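DspB (Aggregatibacter actinomycetemcomitans, PDB 1YHT) is a biofilm-releasing glycoside hydrolase of family 20, a beta-N-acetylhexosaminidase built on a TIM barrel that probably cleaves the N-acetylglucosamine polymer of the biofilm matrix. Local coordinates at residues A[38-43]-A[101-106]; A[162-167]-A[176-181]. All blocks are in the same frame, centred on the assembly; numbering follows the deposited sequence.

Contact 1 of 2, residues A[38-43]-A[101-106]; sequences FIDTIS and KAYAKA
Ile39 and Ala104 mark the nearest backbone approach, 6.5 Å between their CA atoms, where helix segments 38-43 and 101-106 run almost parallel at 11° with their axes 10.2 Å apart. These are neighbouring helices of the outer layer of the TIM barrel: helix 32-44 follows strand 18-24, helix 94-106 comes after strand 49-53 and a small antiparallel sheet, and strands 18-24 and 49-53 pair in parallel inside them.

On the barrel side the contact is apolar. The two branches of Ile39 divide the work. CG2, set anti to the backbone N, approaches the Tyr103 ring obliquely, 3.9 Å from CD2, while CD1 at the end of the longer branch comes 4.2 Å from the CB of Ala104. Ile109 also lies against Ile39, and Leu111 of strand 110-117 lies against Ala104, so this layer continues down to the sheet.

Farther out, the contact turns polar. With its CG anti to the backbone N (chi1 -170°), Tyr103 reaches past Ile39 in the opposite direction and brings its hydroxyl to the carboxylate of Asp40. OH donates to OD1 at a modelled 2.4 Å, very short for a hydrogen bond, so the exact length is doubtful. OD1 also forms a salt bridge with Lys107, just beyond helix 94-106, and this positive charge would probably help keep Asp40 ionised. The carboxylate plane stands 68° from the plane of the Tyr103 ring, yet Asp40 OD1 itself lies in that ring plane, at the edge.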
loop_
_atom_site.group_PDB
_atom_site.type_symbol
_atom_site.label_atom_id
_atom_site.label_comp_id
_atom_site.label_asym_id
_atom_site.label_seq_id
_atom_site.Cartn_x
_atom_site.Cartn_y
_atom_site.Cartn_z
ATOM N N PHE A 38 -3.011 3.493 16.168
ATOM C CA PHE A 38 -2.293 2.490 15.388
ATOM C C PHE A 38 -0.788 2.704 15.548
ATOM O O PHE A 38 -0.027 1.730 15.723
ATOM C CB PHE A 38 -2.639 2.597 13.879
ATOM C CG PHE A 38 -3.882 1.943 13.482
ATOM C CD1 PHE A 38 -4.059 0.586 13.671
ATOM C CD2 PHE A 38 -4.906 2.669 12.886
ATOM C CE1 PHE A 38 -5.216 -0.040 13.242
ATOM C CE2 PHE A 38 -6.036 2.051 12.447
ATOM C CZ PHE A 38 -6.204 0.675 12.654
ATOM N N ILE A 39 -0.353 3.972 15.479
ATOM C CA ILE A 39 1.056 4.301 15.697
ATOM C C ILE A 39 1.550 3.834 17.113
ATOM O O ILE A 39 2.655 3.322 17.264
ATOM C CB ILE A 39 1.327 5.783 15.474
ATOM C CG1 ILE A 39 1.346 6.081 13.966
ATOM C CG2 ILE A 39 2.692 6.187 16.111
ATOM C CD1 ILE A 39 1.057 7.459 13.632
ATOM N N ASP A 40 0.702 4.005 18.122
ATOM C CA ASP A 40 1.041 3.569 19.497
ATOM C C ASP A 40 1.274 2.078 19.519
ATOM O O ASP A 40 2.298 1.610 20.028
ATOM C CB ASP A 40 -0.065 3.932 20.447
ATOM C CG ASP A 40 -0.212 5.439 20.629
ATOM O OD1 ASP A 40 0.770 6.199 20.518
ATOM O OD2 ASP A 40 -1.345 5.869 20.901
ATOM N N THR A 41 0.382 1.326 18.908
ATOM C CA THR A 41 0.533 -0.138 18.838
ATOM C C THR A 41 1.825 -0.540 18.117
ATOM O O THR A 41 2.570 -1.384 18.615
ATOM C CB THR A 41 -0.676 -0.792 18.162
ATOM O OG1 THR A 41 -1.823 -0.440 18.884
ATOM C CG2 THR A 41 -0.590 -2.311 18.133
ATOM N N ILE A 42 2.100 0.095 16.967
ATOM C CA ILE A 42 3.281 -0.231 16.194
ATOM C C ILE A 42 4.518 -0.001 17.093
ATOM O O ILE A 42 5.417 -0.858 17.196
ATOM C CB ILE A 42 3.370 0.596 14.865
ATOM C CG1 ILE A 42 2.199 0.250 13.924
ATOM C CG2 ILE A 42 4.682 0.292 14.113
ATOM C CD1 ILE A 42 1.928 1.289 12.874
ATOM N N SER A 43 4.544 1.173 17.721
ATOM C CA SER A 43 5.676 1.632 18.507
ATOM C C SER A 43 5.913 0.762 19.726
ATOM O O SER A 43 7.040 0.314 19.961
ATOM C CB SER A 43 5.425 3.059 18.974
ATOM O OG SER A 43 6.488 3.488 19.799
ATOM N N LYS A 101 2.389 13.352 11.452
ATOM C CA LYS A 101 3.806 13.273 11.140
ATOM C C LYS A 101 4.651 13.491 12.375
ATOM O O LYS A 101 5.560 12.697 12.655
ATOM C CB LYS A 101 4.183 14.322 10.081
ATOM C CG LYS A 101 3.679 14.005 8.670
ATOM C CD LYS A 101 3.701 15.202 7.726
ATOM C CE LYS A 101 5.001 16.017 7.749
ATOM N NZ LYS A 101 4.833 17.343 6.993
ATOM N N ALA A 102 4.360 14.577 13.101
ATOM C CA ALA A 102 5.033 14.881 14.382
ATOM C C ALA A 102 4.895 13.715 15.390
ATOM O O ALA A 102 5.860 13.299 16.038
ATOM C CB ALA A 102 4.507 16.224 14.967
ATOM N N TYR A 103 3.710 13.139 15.461
ATOM C CA TYR A 103 3.434 12.115 16.431
ATOM C C TYR A 103 4.246 10.859 16.050
ATOM O O TYR A 103 4.944 10.281 16.913
ATOM C CB TYR A 103 1.940 11.849 16.486
ATOM C CG TYR A 103 1.551 10.986 17.632
ATOM C CD1 TYR A 103 1.393 11.538 18.897
ATOM C CD2 TYR A 103 1.360 9.603 17.475
ATOM C CE1 TYR A 103 1.071 10.719 20.014
ATOM C CE2 TYR A 103 1.039 8.803 18.556
ATOM C CZ TYR A 103 0.915 9.363 19.835
ATOM O OH TYR A 103 0.584 8.569 20.927
ATOM N N ALA A 104 4.196 10.487 14.761
ATOM C CA ALA A 104 4.959 9.323 14.231
ATOM C C ALA A 104 6.433 9.428 14.490
ATOM O O ALA A 104 7.085 8.489 14.979
ATOM C CB ALA A 104 4.720 9.185 12.723
ATOM N N LYS A 105 6.964 10.586 14.105
ATOM C CA LYS A 105 8.357 10.886 14.251
ATOM C C LYS A 105 8.825 10.767 15.715
ATOM O O LYS A 105 9.828 10.127 15.986
ATOM C CB LYS A 105 8.604 12.288 13.729
ATOM C CG LYS A 105 9.887 12.451 13.017
ATOM C CD LYS A 105 9.927 13.876 12.445
ATOM C CE LYS A 105 11.292 14.153 11.916
ATOM N NZ LYS A 105 11.423 15.610 11.654
ATOM N N ALA A 106 8.088 11.328 16.650
ATOM C CA ALA A 106 8.440 11.156 18.055
ATOM C C ALA A 106 8.350 9.699 18.497
ATOM O O ALA A 106 9.028 9.287 19.452
ATOM C CB ALA A 106 7.593 12.015 18.938
#

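Contact 2 of 2, residues A[162-167]-A[176-181]; sequences SLMSEV and QHFHIG
Phe178 carries the packing of strand 177-181 on helix segment 162-167, meeting Met164 and Val167. This is the returning half of a beta-alpha-beta crossover in the TIM barrel: strand 110-117 leads, after two further helices, 122-132 and 134-140, by way of helix 154-171 into strand 177-181, its parallel neighbour. Helix and strand axes pass 10.9 Å apart at 144°.

The interactions across the interface are apolar and buried. CG of Phe178 is anti to the backbone N (chi1 -174°), which carries the ring out to the helix. There Val167 CG1 meets CE1 at 3.6 Å, its side chain crossing that of Phe178 at about a right angle. One turn away, Met164 slants across the end of the ring with CG 3.8 Å from CZ; a bend at chi3 turns its methyl back, so that CE lies 4.3 Å from Ile180 CG2. Leu206 of the next helix, 192-208, also touches Met164, Phe178 and Ile180.

No hydrogen bond crosses between helix and strand; the polar bonds of His179 stay on the barrel side. Its ring stacks on His51 and NE2 is hydrogen-bonded to Thr235, both on other barrel strands. With both ring nitrogens engaged, the imidazole is held against rotation: Gly181 N donates to His179 ND1 over 3.0 Å, at 151° and in the ring plane.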
loop_
_atom_site.group_PDB
_atom_site.type_symbol
_atom_site.label_atom_id
_atom_site.label_comp_id
_atom_site.label_asym_id
_atom_site.label_seq_id
_atom_site.Cartn_x
_atom_site.Cartn_y
_atom_site.Cartn_z
ATOM N N SER A 162 4.936 14.720 -10.920
ATOM C CA SER A 162 4.464 15.956 -10.279
ATOM C C SER A 162 3.618 15.674 -9.022
ATOM O O SER A 162 3.798 16.358 -8.035
ATOM C CB SER A 162 3.729 16.870 -11.259
ATOM O OG SER A 162 2.411 16.410 -11.473
ATOM N N LEU A 163 2.763 14.643 -9.036
ATOM C CA LEU A 163 1.957 14.259 -7.866
ATOM C C LEU A 163 2.855 13.578 -6.816
ATOM O O LEU A 163 2.794 13.884 -5.614
ATOM C CB LEU A 163 0.807 13.321 -8.272
ATOM C CG LEU A 163 -0.231 12.944 -7.214
ATOM C CD1 LEU A 163 -0.881 14.223 -6.540
ATOM C CD2 LEU A 163 -1.294 12.041 -7.871
ATOM N N MET A 164 3.773 12.739 -7.271
ATOM C CA MET A 164 4.759 12.173 -6.332
ATOM C C MET A 164 5.533 13.258 -5.589
ATOM O O MET A 164 5.710 13.157 -4.370
ATOM C CB MET A 164 5.727 11.247 -7.041
ATOM C CG MET A 164 5.081 9.978 -7.601
ATOM S SD MET A 164 6.208 9.115 -8.767
ATOM C CE MET A 164 7.466 8.509 -7.636
ATOM N N SER A 165 5.963 14.303 -6.301
ATOM C CA SER A 165 6.678 15.425 -5.651
ATOM C C SER A 165 5.872 16.107 -4.542
ATOM O O SER A 165 6.403 16.473 -3.484
ATOM C CB SER A 165 7.082 16.458 -6.707
ATOM O OG SER A 165 8.043 15.897 -7.593
ATOM N N GLU A 166 4.577 16.314 -4.802
ATOM C CA GLU A 166 3.677 16.865 -3.810
ATOM C C GLU A 166 3.547 15.951 -2.584
ATOM O O GLU A 166 3.608 16.406 -1.428
ATOM C CB GLU A 166 2.318 17.088 -4.449
ATOM C CG GLU A 166 1.338 17.734 -3.468
ATOM C CD GLU A 166 -0.017 18.002 -4.078
ATOM O OE1 GLU A 166 -0.868 17.097 -4.015
ATOM O OE2 GLU A 166 -0.218 19.118 -4.565
ATOM N N VAL A 167 3.357 14.660 -2.832
ATOM C CA VAL A 167 3.235 13.657 -1.738
ATOM C C VAL A 167 4.524 13.600 -0.906
ATOM O O VAL A 167 4.502 13.625 0.337
ATOM C CB VAL A 167 2.818 12.304 -2.281
ATOM C CG1 VAL A 167 2.941 11.240 -1.210
ATOM C CG2 VAL A 167 1.385 12.352 -2.813
ATOM N N GLN A 176 11.349 7.675 4.589
ATOM C CA GLN A 176 12.556 7.294 3.840
ATOM C C GLN A 176 12.311 6.370 2.648
ATOM O O GLN A 176 13.250 6.086 1.856
ATOM C CB GLN A 176 13.572 6.672 4.803
ATOM C CG GLN A 176 14.119 7.723 5.776
ATOM C CD GLN A 176 13.192 8.000 6.929
ATOM O OE1 GLN A 176 12.751 7.079 7.612
ATOM N NE2 GLN A 176 12.868 9.254 7.138
ATOM N N HIS A 177 11.036 5.960 2.498
ATOM C CA HIS A 177 10.630 5.080 1.428
ATOM C C HIS A 177 9.330 5.611 0.875
ATOM O O HIS A 177 8.476 6.066 1.650
ATOM C CB HIS A 177 10.363 3.663 1.945
ATOM C CG HIS A 177 11.548 3.022 2.599
ATOM N ND1 HIS A 177 11.923 3.312 3.892
ATOM C CD2 HIS A 177 12.439 2.117 2.140
ATOM C CE1 HIS A 177 13.005 2.613 4.202
ATOM N NE2 HIS A 177 13.351 1.886 3.149
ATOM N N PHE A 178 9.132 5.432 -0.420
ATOM C CA PHE A 178 7.873 5.802 -1.077
ATOM C C PHE A 178 7.407 4.580 -1.840
ATOM O O PHE A 178 8.171 3.993 -2.604
ATOM C CB PHE A 178 8.163 7.002 -2.002
ATOM C CG PHE A 178 6.963 7.607 -2.662
ATOM C CD1 PHE A 178 6.571 8.915 -2.359
ATOM C CD2 PHE A 178 6.299 6.941 -3.631
ATOM C CE1 PHE A 178 5.491 9.520 -3.003
ATOM C CE2 PHE A 178 5.200 7.532 -4.302
ATOM C CZ PHE A 178 4.794 8.829 -3.963
ATOM N N HIS A 179 6.127 4.224 -1.656
ATOM C CA HIS A 179 5.587 3.029 -2.254
ATOM C C HIS A 179 4.874 3.418 -3.552
ATOM O O HIS A 179 3.921 4.201 -3.536
ATOM C CB HIS A 179 4.690 2.310 -1.253
ATOM C CG HIS A 179 4.435 0.865 -1.572
ATOM N ND1 HIS A 179 3.837 0.457 -2.755
ATOM C CD2 HIS A 179 4.701 -0.261 -0.876
ATOM C CE1 HIS A 179 3.734 -0.861 -2.751
ATOM N NE2 HIS A 179 4.211 -1.320 -1.608
ATOM N N ILE A 180 5.366 2.862 -4.664
ATOM C CA ILE A 180 4.838 3.138 -5.987
ATOM C C ILE A 180 3.720 2.193 -6.477
ATOM O O ILE A 180 3.251 2.282 -7.649
ATOM C CB ILE A 180 5.982 3.233 -7.070
ATOM C CG1 ILE A 180 6.641 1.875 -7.305
ATOM C CG2 ILE A 180 6.977 4.354 -6.670
ATOM C CD1 ILE A 180 7.571 1.803 -8.452
ATOM N N GLY A 181 3.224 1.367 -5.581
ATOM C CA GLY A 181 2.150 0.473 -5.892
ATOM C C GLY A 181 2.606 -0.649 -6.787
ATOM O O GLY A 181 3.558 -1.388 -6.421
#

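Both contacts belong to one TIM barrel but to different sectors and depths. Contact 1 joins two helices in its outer layer, its centre about 18 Å from the centre of the chain; contact 2 packs a helix on a barrel strand, its centre about 12 Å from the centre of the chain. The centres of the two contacts are about 20 Å apart and their nearest atoms about 7 Å, without touching. Strand 110-117 touches both: Leu111 meets Ala104 of contact 1, while Pro113 and Leu115 pack on contact 2. Contact 2 leads toward the probable active site, since segment 176-181 runs into the Gly-Gly-Asp-Glu sequence whose acidic pair serves catalysis in family 20 relatives.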